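Local structure of FAD:protein FMN transferase (Pseudomonas stutzeri ATCC 14405 = CCUG 16156, 5MGY) at residues L49-Q52 and Y56-D59; D95-L100 and L277-P282; T101-L106 and F111-R116; N107-G112 and S249-E254. The protein matures NosR for nitrous oxide reduction, probably by transferring FMN from FAD to a threonine of the target protein with magnesium as cofactor. One frame throughout, in Å; residues are numbered along the deposited sequence.

Contact 1. Residues L49-Q52 and Y56-D59; sequences LDKQ and YRSD
Arg57 NE, its guanidinium laid over Lys51 CA near the end of helix 35-53, bonds Asp59 OD2 at 2.8 Å. NH2 of the same arginine reaches Asp59 OD1 at 3.0 Å, making a two-pronged, side-on grip on the carboxylate. Both oxygens are met on their syn sides and lie nearly in the guanidinium plane, which fixes the rotation of the arginine end. Asp50 extends the pair into a salt-bridge network of three residues that ties the last turns of the helix to the loop leading into helix 61-67. Its link is looser: Asp50 OD2 stands 3.8 Å from Arg57 NH1, a long salt bridge, with carboxylate and guanidinium planes 49° apart. The same OD2 lies near the edge of the guanidinium group, beside the arginine methylene CD. Lys51 CA covers one guanidinium face, 3.9 Å above its centre, and Lys51 CG passes 3.7 Å from Arg57 NH2 as the two side chains cross at about a right angle. A bend at chi3 (-86°) turns the guanidinium across Lys51 CA, with NE and NH2 facing Asp59. A leucine in place of Arg57 would probably leave both carboxylates without their cationic mate and let the Asp59 side chain turn. The charge of Lys51 is met mainly by Asp61, at the start of the next helix; within the two segments Lys51 NZ makes just a weak hydrogen bond, 3.5 Å long, to the backbone atom Asp59 O.

Contact 2. Residues D95-L100 and L277-P282; sequences DGAFDL and LMVLGP
The methyl group of Ala97 presses against two consecutive residues of a helix, Val279 and Leu280, in a small apolar loop-on-helix contact of the ApbE fold. The helix is 267-292, which also carries the magnesium ligands Asp271 and Thr275; the loop joins helix 78-93 to helix 103-108. Ala97 CB points at the helix and comes 3.8 Å from Leu280 CG. Leu280 starts off to one side, but with CG opposite its own carbonyl carbon (chi1 -81°) the branch point and CD2 swing round to the alanine methyl. Val279 faces the loop directly and divides the work between its methyls: CG1, opposite the backbone N (chi1 165°), stands 4.1 Å from Ala97 CB, while CG2 meets the loop backbone. Dispersion and fit thus carry the contact. Ala97 also leans on Ala276, and Thr244 and Pro247 pack on Val279, so the spot is buried. The side chain of Val279 is about 5 Å from that of Thr275 and about 9 Å from the magnesium ion, which places this packing near the metal site. On the backbone side, Val279 CG2 packs 3.7 Å from Ala97 O.

Contact 3. Residues T101-L106 and F111-R116; sequences TLEPLL and FGPQGR
Leu106 and Phe111 are joined through their backbones: Phe111 N donates to Leu106 O over 3.1 Å. The bond is bent, with an N-H...O angle of 139°, and the donor sits above the carbonyl plane, 38° out of it. Apolar packing accompanies it. Leu106 CD2 approaches Phe111 CB to 4.2 Å and lies at the edge of the phenyl ring, near its plane. The Phe111 ring also stacks with His243. A six-to-one backbone bond, a leucine-phenylalanine contact beside it and Gly110 at positive phi between the two residues recall a Schellman-type end to helix 103-108, where the chain reverses into the loop before helix 123-131. The third kind of contact sets a carboxylate against a proline. Glu103 and Pro113 reach out from opposite directions, and Glu103 OE2 comes 3.4 Å from Pro113 CG, while OE1 stands 3.8 Å from Pro113 CD. The glutamate chain leaves the helix extended and then bends at chi2 (102°), which carries its carboxylate up to the proline ring. An alanine in place of Glu103 would probably open a gap beside Pro113 CG and CD and leave this part of the loop less firmly seated on the helix. Asp154 brings another carboxylate close to Glu103 OE1, and Tyr56 packs on Pro113.

Contact 4. Residues N107-G112 and S249-E254; sequences NLWGFG and SGQPIE
Trp109 directs its indole at the 249-254 loop, and Pro252 crosses it at about a right angle. Pro252 CD sits over one face of the six-membered ring, 3.8 Å from its centroid and 14° off the normal, a CH-pi contact. Pro252 CG follows above the same ring, near CE3. The first torsion, with CG opposite the carbonyl carbon (chi1 -74°), sends the indole out to this loop. Gln251 crosses the tryptophan obliquely, its amide plane turned only modestly from the ring plane; its CG touches Trp109 CZ2 at 3.7 Å, but the amide itself leads away. On the pyrrole side, Trp109 NE1 donates to Gly250 O over 3.1 Å, a weak, bent bond with an N-H...O angle of 124°. The tryptophan is the first residue to leave helical geometry after helix 103-108, and the contact joins that helix end to the loop between strands 239-241 and 257-264, far along the chain. Pro121 and Ile126 also pack on the indole. Within the same helix-end turn, the carbonyl oxygen of Trp109 lies over a face of the Phe111 ring. With one bent hydrogen bond set beside proline and glutamine carbons, the contact probably draws most of its hold from the shape and polarisability of the indole, with the weak N-H bond adding at most a modest directional preference.

Contact 2 is the buried one, held by apolar packing and close to the magnesium site; contacts 1 and 3 lie at the surface, and contact 4 is partly buried. Contacts 3 and 4 share Phe111, Gly112 and helix 103-108, one turning the chain back on that helix and the other fastening its end to a distant loop. Charge dominates contact 1, a bent backbone bond and mixed packing contact 3, an aromatic face contact 4. Contact 1 meets contact 3 where Tyr56 rests on Pro113, and contact 4 reaches contact 2 through Ile253 against the backbone of helix 267-292. Contacts 1 and 2 do not touch, their nearest atoms being about 12 Å apart.

Contact 1. Residues L49-Q52 and Y56-D59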
loop_
_atom_site.group_PDB
_atom_site.type_symbol
_atom_site.label_atom_id
_atom_site.label_comp_id
_atom_site.label_asym_id
_atom_site.label_seq_id
_atom_site.Cartn_x
_atom_site.Cartn_y
_atom_site.Cartn_z
ATOM N N LEU A 49 -10.151 -9.528 5.552
ATOM C CA LEU A 49 -9.199 -8.466 5.811
ATOM C C LEU A 49 -9.822 -7.443 6.700
ATOM O O LEU A 49 -9.182 -6.974 7.628
ATOM C CB LEU A 49 -8.692 -7.806 4.540
ATOM C CG LEU A 49 -7.758 -8.665 3.705
ATOM C CD1 LEU A 49 -7.609 -8.124 2.302
ATOM C CD2 LEU A 49 -6.398 -8.706 4.277
ATOM N N ASP A 50 -11.073 -7.122 6.440
ATOM C CA ASP A 50 -11.754 -6.117 7.214
ATOM C C ASP A 50 -11.950 -6.588 8.675
ATOM O O ASP A 50 -11.808 -5.838 9.601
ATOM C CB ASP A 50 -13.076 -5.868 6.570
ATOM C CG ASP A 50 -13.617 -4.474 6.829
ATOM O OD1 ASP A 50 -13.979 -3.803 5.943
ATOM O OD2 ASP A 50 -13.819 -3.955 7.884
ATOM N N LYS A 51 -12.269 -7.842 8.861
ATOM C CA LYS A 51 -12.551 -8.367 10.182
ATOM C C LYS A 51 -11.270 -8.460 10.982
ATOM O O LYS A 51 -11.316 -8.206 12.148
ATOM C CB LYS A 51 -13.229 -9.760 10.071
ATOM C CG LYS A 51 -14.007 -10.180 11.283
ATOM C CD LYS A 51 -13.169 -10.923 12.300
ATOM C CE LYS A 51 -13.891 -10.940 13.644
ATOM N NZ LYS A 51 -12.938 -11.173 14.762
ATOM N N GLN A 52 -10.170 -8.881 10.353
ATOM C CA GLN A 52 -8.888 -9.088 11.029
ATOM C C GLN A 52 -8.153 -7.727 11.232
ATOM O O GLN A 52 -7.696 -7.447 12.331
ATOM C CB GLN A 52 -7.996 -10.152 10.294
ATOM C CG GLN A 52 -8.567 -11.577 10.224
ATOM C CD GLN A 52 -7.561 -12.644 9.783
ATOM O OE1 GLN A 52 -6.440 -12.689 10.227
ATOM N NE2 GLN A 52 -7.974 -13.520 8.932
ATOM N N TYR A 56 -11.204 0.610 11.626
ATOM C CA TYR A 56 -12.503 1.276 11.541
ATOM C C TYR A 56 -13.669 0.437 11.956
ATOM O O TYR A 56 -14.790 0.901 11.843
ATOM C CB TYR A 56 -12.737 1.774 10.146
ATOM C CG TYR A 56 -11.822 2.938 9.826
ATOM C CD1 TYR A 56 -12.288 4.246 9.816
ATOM C CD2 TYR A 56 -10.451 2.741 9.538
ATOM C CE1 TYR A 56 -11.410 5.308 9.518
ATOM C CE2 TYR A 56 -9.579 3.793 9.238
ATOM C CZ TYR A 56 -10.049 5.070 9.236
ATOM O OH TYR A 56 -9.173 6.101 8.988
ATOM N N ARG A 57 -13.445 -0.782 12.445
ATOM C CA ARG A 57 -14.512 -1.446 13.172
ATOM C C ARG A 57 -14.041 -2.027 14.455
ATOM O O ARG A 57 -12.940 -2.559 14.491
ATOM C CB ARG A 57 -15.134 -2.530 12.335
ATOM C CG ARG A 57 -14.175 -3.499 11.719
ATOM C CD ARG A 57 -14.964 -4.372 10.767
ATOM N NE ARG A 57 -15.586 -5.519 11.411
ATOM C CZ ARG A 57 -16.079 -6.562 10.757
ATOM N NH1 ARG A 57 -16.043 -6.587 9.438
ATOM N NH2 ARG A 57 -16.588 -7.588 11.427
ATOM N N SER A 58 -14.914 -1.981 15.459
ATOM C CA SER A 58 -14.539 -2.274 16.830
ATOM C C SER A 58 -14.346 -3.756 17.131
ATOM O O SER A 58 -13.605 -4.115 18.092
ATOM C CB SER A 58 -15.573 -1.682 17.768
ATOM O OG SER A 58 -16.862 -1.890 17.234
ATOM N N ASP A 59 -14.951 -4.619 16.301
ATOM C CA ASP A 59 -14.838 -6.068 16.537
ATOM C C ASP A 59 -13.720 -6.689 15.783
ATOM O O ASP A 59 -13.676 -7.893 15.656
ATOM C CB ASP A 59 -16.145 -6.803 16.265
ATOM C CG ASP A 59 -16.526 -6.792 14.816
ATOM O OD1 ASP A 59 -17.171 -7.784 14.378
ATOM O OD2 ASP A 59 -16.181 -5.800 14.129
#

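Contact 2. Residues D95-L100 and L277-P282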
loop_
_atom_site.group_PDB
_atom_site.type_symbol
_atom_site.label_atom_id
_atom_site.label_comp_id
_atom_site.label_asym_id
_atom_site.label_seq_id
_atom_site.Cartn_x
_atom_site.Cartn_y
_atom_site.Cartn_z
ATOM N N ASP A 95 15.149 1.820 6.536
ATOM C CA ASP A 95 15.712 2.602 7.627
ATOM C C ASP A 95 14.673 3.219 8.539
ATOM O O ASP A 95 14.818 4.362 8.885
ATOM C CB ASP A 95 16.613 3.711 7.074
ATOM C CG ASP A 95 17.861 3.169 6.379
ATOM O OD1 ASP A 95 18.362 2.081 6.720
ATOM O OD2 ASP A 95 18.381 3.853 5.489
ATOM N N GLY A 96 13.623 2.461 8.900
ATOM C CA GLY A 96 12.544 2.913 9.809
ATOM C C GLY A 96 11.475 3.846 9.235
ATOM O O GLY A 96 10.571 4.297 9.915
ATOM N N ALA A 97 11.569 4.167 7.964
ATOM C CA ALA A 97 10.532 5.003 7.343
ATOM C C ALA A 97 9.154 4.292 7.308
ATOM O O ALA A 97 8.134 4.942 7.322
ATOM C CB ALA A 97 10.967 5.416 5.949
ATOM N N PHE A 98 9.174 2.970 7.262
ATOM C CA PHE A 98 7.971 2.159 7.338
ATOM C C PHE A 98 7.729 1.760 8.779
ATOM O O PHE A 98 8.581 1.090 9.383
ATOM C CB PHE A 98 8.073 0.880 6.464
ATOM C CG PHE A 98 6.816 0.073 6.452
ATOM C CD1 PHE A 98 5.847 0.283 5.487
ATOM C CD2 PHE A 98 6.549 -0.836 7.467
ATOM C CE1 PHE A 98 4.648 -0.425 5.501
ATOM C CE2 PHE A 98 5.348 -1.531 7.496
ATOM C CZ PHE A 98 4.397 -1.329 6.508
ATOM N N ASP A 99 6.541 2.101 9.288
ATOM C CA ASP A 99 6.148 1.809 10.665
ATOM C C ASP A 99 4.622 1.509 10.760
ATOM O O ASP A 99 3.739 2.370 10.508
ATOM C CB ASP A 99 6.569 3.003 11.580
ATOM C CG ASP A 99 6.871 2.591 13.044
ATOM O OD1 ASP A 99 7.895 3.025 13.602
ATOM O OD2 ASP A 99 6.123 1.813 13.650
ATOM N N LEU A 100 4.308 0.316 11.214
ATOM C CA LEU A 100 2.895 -0.020 11.540
ATOM C C LEU A 100 2.285 0.617 12.817
ATOM O O LEU A 100 1.090 0.456 13.035
ATOM C CB LEU A 100 2.751 -1.532 11.668
ATOM C CG LEU A 100 3.214 -2.304 10.437
ATOM C CD1 LEU A 100 3.307 -3.774 10.708
ATOM C CD2 LEU A 100 2.239 -2.074 9.289
ATOM N N LEU A 277 8.868 5.561 0.802
ATOM C CA LEU A 277 9.477 6.536 -0.086
ATOM C C LEU A 277 8.799 7.876 0.070
ATOM O O LEU A 277 9.481 8.880 0.091
ATOM C CB LEU A 277 9.442 6.064 -1.552
ATOM C CG LEU A 277 10.362 4.893 -1.779
ATOM C CD1 LEU A 277 10.421 4.542 -3.251
ATOM C CD2 LEU A 277 11.776 5.172 -1.229
ATOM N N MET A 278 7.484 7.893 0.231
ATOM C CA MET A 278 6.751 9.136 0.437
ATOM C C MET A 278 7.027 9.722 1.834
ATOM O O MET A 278 6.900 10.938 2.031
ATOM C CB MET A 278 5.257 8.905 0.249
ATOM C CG MET A 278 4.351 10.046 0.698
ATOM S SD MET A 278 4.554 11.596 -0.189
ATOM C CE MET A 278 3.698 11.235 -1.698
ATOM N N VAL A 279 7.343 8.873 2.808
ATOM C CA VAL A 279 7.767 9.390 4.068
ATOM C C VAL A 279 9.076 10.092 3.799
ATOM O O VAL A 279 9.225 11.234 4.158
ATOM C CB VAL A 279 7.914 8.285 5.148
ATOM C CG1 VAL A 279 8.708 8.768 6.380
ATOM C CG2 VAL A 279 6.516 7.758 5.509
ATOM N N LEU A 280 9.998 9.405 3.150
ATOM C CA LEU A 280 11.412 9.829 3.102
ATOM C C LEU A 280 11.600 11.138 2.344
ATOM O O LEU A 280 12.444 11.962 2.710
ATOM C CB LEU A 280 12.333 8.719 2.488
ATOM C CG LEU A 280 12.752 7.592 3.440
ATOM C CD1 LEU A 280 13.461 6.494 2.663
ATOM C CD2 LEU A 280 13.610 8.127 4.585
ATOM N N GLY A 281 10.781 11.306 1.315
ATOM C CA GLY A 281 10.868 12.429 0.403
ATOM C C GLY A 281 11.738 12.246 -0.824
ATOM O O GLY A 281 12.466 11.239 -0.934
ATOM N N PRO A 282 11.709 13.241 -1.732
ATOM C CA PRO A 282 12.471 13.169 -3.020
ATOM C C PRO A 282 13.985 12.833 -2.905
ATOM O O PRO A 282 14.486 12.014 -3.677
ATOM C CB PRO A 282 12.255 14.543 -3.660
ATOM C CG PRO A 282 11.296 15.293 -2.768
ATOM C CD PRO A 282 11.288 14.616 -1.431
#

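Contact 3. Residues T101-L106 and F111-R116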
loop_
_atom_site.group_PDB
_atom_site.type_symbol
_atom_site.label_atom_id
_atom_site.label_comp_id
_atom_site.label_asym_id
_atom_site.label_seq_id
_atom_site.Cartn_x
_atom_site.Cartn_y
_atom_site.Cartn_z
ATOM N N THR A 101 3.083 1.325 13.625
ATOM C CA THR A 101 2.717 1.664 14.959
ATOM C C THR A 101 2.413 3.123 15.106
ATOM O O THR A 101 2.586 3.692 16.181
ATOM C CB THR A 101 3.816 1.255 15.974
ATOM O OG1 THR A 101 4.942 2.115 15.938
ATOM C CG2 THR A 101 4.297 -0.096 15.692
ATOM N N LEU A 102 1.882 3.739 14.072
ATOM C CA LEU A 102 1.636 5.181 14.154
ATOM C C LEU A 102 0.240 5.551 14.598
ATOM O O LEU A 102 -0.064 6.738 14.709
ATOM C CB LEU A 102 1.946 5.835 12.804
ATOM C CG LEU A 102 3.409 6.194 12.518
ATOM C CD1 LEU A 102 4.450 5.388 13.285
ATOM C CD2 LEU A 102 3.632 6.036 11.023
ATOM N N GLU A 103 -0.604 4.570 14.880
ATOM C CA GLU A 103 -2.010 4.895 15.139
ATOM C C GLU A 103 -2.241 5.972 16.211
ATOM O O GLU A 103 -3.130 6.789 16.036
ATOM C CB GLU A 103 -2.832 3.617 15.429
ATOM C CG GLU A 103 -4.326 3.815 15.691
ATOM C CD GLU A 103 -5.292 3.489 14.548
ATOM O OE1 GLU A 103 -5.043 3.664 13.321
ATOM O OE2 GLU A 103 -6.405 3.102 14.933
ATOM N N PRO A 104 -1.434 5.986 17.293
ATOM C CA PRO A 104 -1.565 7.058 18.272
ATOM C C PRO A 104 -1.174 8.412 17.746
ATOM O O PRO A 104 -1.749 9.395 18.187
ATOM C CB PRO A 104 -0.621 6.642 19.389
ATOM C CG PRO A 104 -0.467 5.151 19.223
ATOM C CD PRO A 104 -0.451 4.978 17.730
ATOM N N LEU A 105 -0.228 8.500 16.822
ATOM C CA LEU A 105 0.094 9.809 16.271
ATOM C C LEU A 105 -0.948 10.164 15.231
ATOM O O LEU A 105 -1.288 11.338 15.066
ATOM C CB LEU A 105 1.484 9.843 15.662
ATOM C CG LEU A 105 2.637 9.685 16.620
ATOM C CD1 LEU A 105 3.883 9.313 15.833
ATOM C CD2 LEU A 105 2.849 10.966 17.373
ATOM N N LEU A 106 -1.470 9.168 14.531
ATOM C CA LEU A 106 -2.573 9.436 13.591
ATOM C C LEU A 106 -3.818 9.975 14.340
ATOM O O LEU A 106 -4.311 11.053 14.010
ATOM C CB LEU A 106 -2.957 8.195 12.722
ATOM C CG LEU A 106 -2.004 7.604 11.669
ATOM C CD1 LEU A 106 -2.570 6.281 11.112
ATOM C CD2 LEU A 106 -1.681 8.621 10.572
ATOM N N PHE A 111 -6.064 12.276 11.794
ATOM C CA PHE A 111 -6.073 11.554 10.517
ATOM C C PHE A 111 -6.591 10.119 10.635
ATOM O O PHE A 111 -6.596 9.406 9.631
ATOM C CB PHE A 111 -4.662 11.547 9.896
ATOM C CG PHE A 111 -3.968 12.910 9.895
ATOM C CD1 PHE A 111 -4.656 14.111 9.624
ATOM C CD2 PHE A 111 -2.619 12.989 10.113
ATOM C CE1 PHE A 111 -3.987 15.342 9.605
ATOM C CE2 PHE A 111 -1.951 14.213 10.091
ATOM C CZ PHE A 111 -2.622 15.386 9.839
ATOM N N GLY A 112 -7.026 9.707 11.824
ATOM C CA GLY A 112 -7.292 8.302 12.102
ATOM C C GLY A 112 -8.777 7.995 12.172
ATOM O O GLY A 112 -9.607 8.840 11.851
ATOM N N PRO A 113 -9.135 6.753 12.577
ATOM C CA PRO A 113 -10.571 6.333 12.772
ATOM C C PRO A 113 -11.353 6.960 13.922
ATOM O O PRO A 113 -12.573 7.039 13.845
ATOM C CB PRO A 113 -10.474 4.811 12.971
ATOM C CG PRO A 113 -9.037 4.560 13.378
ATOM C CD PRO A 113 -8.206 5.607 12.703
ATOM N N GLN A 114 -10.645 7.378 14.965
ATOM C CA GLN A 114 -11.240 8.035 16.149
ATOM C C GLN A 114 -10.745 9.471 16.153
ATOM O O GLN A 114 -10.282 10.006 17.158
ATOM C CB GLN A 114 -10.796 7.341 17.445
ATOM C CG GLN A 114 -11.672 6.186 17.885
ATOM C CD GLN A 114 -11.461 4.924 17.029
ATOM O OE1 GLN A 114 -10.506 4.164 17.184
ATOM N NE2 GLN A 114 -12.346 4.716 16.118
ATOM N N GLY A 115 -10.735 10.071 14.988
ATOM C CA GLY A 115 -10.237 11.407 14.884
ATOM C C GLY A 115 -11.289 12.311 14.294
ATOM O O GLY A 115 -11.826 12.095 13.215
ATOM N N ARG A 116 -11.575 13.361 15.028
ATOM C CA ARG A 116 -12.370 14.452 14.549
ATOM C C ARG A 116 -11.631 15.202 13.450
ATOM O O ARG A 116 -12.262 15.664 12.520
ATOM C CB ARG A 116 -12.707 15.346 15.732
ATOM C CG ARG A 116 -11.489 15.798 16.472
ATOM C CD ARG A 116 -11.737 16.211 17.960
ATOM N NE ARG A 116 -12.419 17.480 18.206
ATOM C CZ ARG A 116 -11.946 18.726 17.956
ATOM N NH1 ARG A 116 -12.703 19.750 18.266
ATOM N NH2 ARG A 116 -10.775 18.994 17.327
#

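Contact 4. Residues N107-G112 and S249-E254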
loop_
_atom_site.group_PDB
_atom_site.type_symbol
_atom_site.label_atom_id
_atom_site.label_comp_id
_atom_site.label_asym_id
_atom_site.label_seq_id
_atom_site.Cartn_x
_atom_site.Cartn_y
_atom_site.Cartn_z
ATOM N N ASN A 107 -4.311 9.250 15.350
ATOM C CA ASN A 107 -5.437 9.737 16.167
ATOM C C ASN A 107 -5.161 11.061 16.856
ATOM O O ASN A 107 -6.071 11.833 17.040
ATOM C CB ASN A 107 -5.883 8.690 17.177
ATOM C CG ASN A 107 -6.614 7.512 16.512
ATOM O OD1 ASN A 107 -7.226 7.648 15.453
ATOM N ND2 ASN A 107 -6.553 6.347 17.135
ATOM N N LEU A 108 -3.901 11.345 17.169
ATOM C CA LEU A 108 -3.542 12.645 17.684
ATOM C C LEU A 108 -3.684 13.733 16.649
ATOM O O LEU A 108 -4.201 14.792 16.952
ATOM C CB LEU A 108 -2.123 12.662 18.199
ATOM C CG LEU A 108 -1.780 13.974 18.871
ATOM C CD1 LEU A 108 -2.610 14.099 20.136
ATOM C CD2 LEU A 108 -0.286 14.061 19.156
ATOM N N TRP A 109 -3.196 13.503 15.441
ATOM C CA TRP A 109 -3.256 14.552 14.432
ATOM C C TRP A 109 -4.618 14.551 13.669
ATOM O O TRP A 109 -4.733 15.205 12.634
ATOM C CB TRP A 109 -2.039 14.465 13.467
ATOM C CG TRP A 109 -0.647 14.929 14.007
ATOM C CD1 TRP A 109 0.312 14.149 14.578
ATOM C CD2 TRP A 109 -0.083 16.232 13.929
ATOM N NE1 TRP A 109 1.422 14.882 14.893
ATOM C CE2 TRP A 109 1.209 16.174 14.515
ATOM C CE3 TRP A 109 -0.530 17.441 13.412
ATOM C CZ2 TRP A 109 2.056 17.293 14.613
ATOM C CZ3 TRP A 109 0.295 18.575 13.543
ATOM C CH2 TRP A 109 1.581 18.482 14.136
ATOM N N GLY A 110 -5.630 13.818 14.140
ATOM C CA GLY A 110 -6.954 13.789 13.493
ATOM C C GLY A 110 -7.128 12.931 12.226
ATOM O O GLY A 110 -8.201 12.856 11.624
ATOM N N PHE A 111 -6.064 12.276 11.794
ATOM C CA PHE A 111 -6.073 11.554 10.517
ATOM C C PHE A 111 -6.591 10.119 10.635
ATOM O O PHE A 111 -6.596 9.406 9.631
ATOM C CB PHE A 111 -4.662 11.547 9.896
ATOM C CG PHE A 111 -3.968 12.910 9.895
ATOM C CD1 PHE A 111 -4.656 14.111 9.624
ATOM C CD2 PHE A 111 -2.619 12.989 10.113
ATOM C CE1 PHE A 111 -3.987 15.342 9.605
ATOM C CE2 PHE A 111 -1.951 14.213 10.091
ATOM C CZ PHE A 111 -2.622 15.386 9.839
ATOM N N GLY A 112 -7.026 9.707 11.824
ATOM C CA GLY A 112 -7.292 8.302 12.102
ATOM C C GLY A 112 -8.777 7.995 12.172
ATOM O O GLY A 112 -9.607 8.840 11.851
ATOM N N SER A 249 10.190 11.826 13.691
ATOM C CA SER A 249 9.624 13.032 14.328
ATOM C C SER A 249 8.138 12.783 14.460
ATOM O O SER A 249 7.582 12.010 13.712
ATOM C CB SER A 249 9.885 14.259 13.471
ATOM O OG SER A 249 9.190 14.109 12.249
ATOM N N GLY A 250 7.457 13.422 15.376
ATOM C CA GLY A 250 6.022 13.171 15.471
ATOM C C GLY A 250 5.184 13.804 14.372
ATOM O O GLY A 250 4.045 13.374 14.145
ATOM N N GLN A 251 5.761 14.816 13.703
ATOM C CA GLN A 251 5.014 15.707 12.819
ATOM C C GLN A 251 4.800 15.209 11.372
ATOM O O GLN A 251 5.414 14.219 10.931
ATOM C CB GLN A 251 5.699 17.072 12.799
ATOM C CG GLN A 251 5.674 17.753 14.144
ATOM C CD GLN A 251 6.998 18.366 14.471
ATOM O OE1 GLN A 251 7.982 17.652 14.612
ATOM N NE2 GLN A 251 7.047 19.693 14.567
ATOM N N PRO A 252 3.936 15.916 10.619
ATOM C CA PRO A 252 3.843 15.617 9.232
ATOM C C PRO A 252 5.020 16.161 8.379
ATOM O O PRO A 252 5.772 17.126 8.756
ATOM C CB PRO A 252 2.493 16.238 8.823
ATOM C CG PRO A 252 1.874 16.784 10.064
ATOM C CD PRO A 252 3.038 17.026 10.961
ATOM N N ILE A 253 5.134 15.494 7.231
ATOM C CA ILE A 253 6.187 15.687 6.306
ATOM C C ILE A 253 6.120 17.084 5.728
ATOM O O ILE A 253 5.033 17.594 5.458
ATOM C CB ILE A 253 6.128 14.668 5.161
ATOM C CG1 ILE A 253 4.759 14.695 4.454
ATOM C CG2 ILE A 253 6.455 13.289 5.678
ATOM C CD1 ILE A 253 4.837 14.163 3.051
ATOM N N GLU A 254 7.304 17.663 5.539
ATOM C CA GLU A 254 7.473 19.015 5.024
ATOM C C GLU A 254 7.810 19.074 3.556
ATOM O O GLU A 254 7.556 20.073 2.948
ATOM C CB GLU A 254 8.598 19.707 5.809
ATOM C CG GLU A 254 8.276 19.862 7.298
ATOM C CD GLU A 254 8.254 21.313 7.789
ATOM O OE1 GLU A 254 9.170 22.121 7.503
ATOM O OE2 GLU A 254 7.289 21.628 8.480
#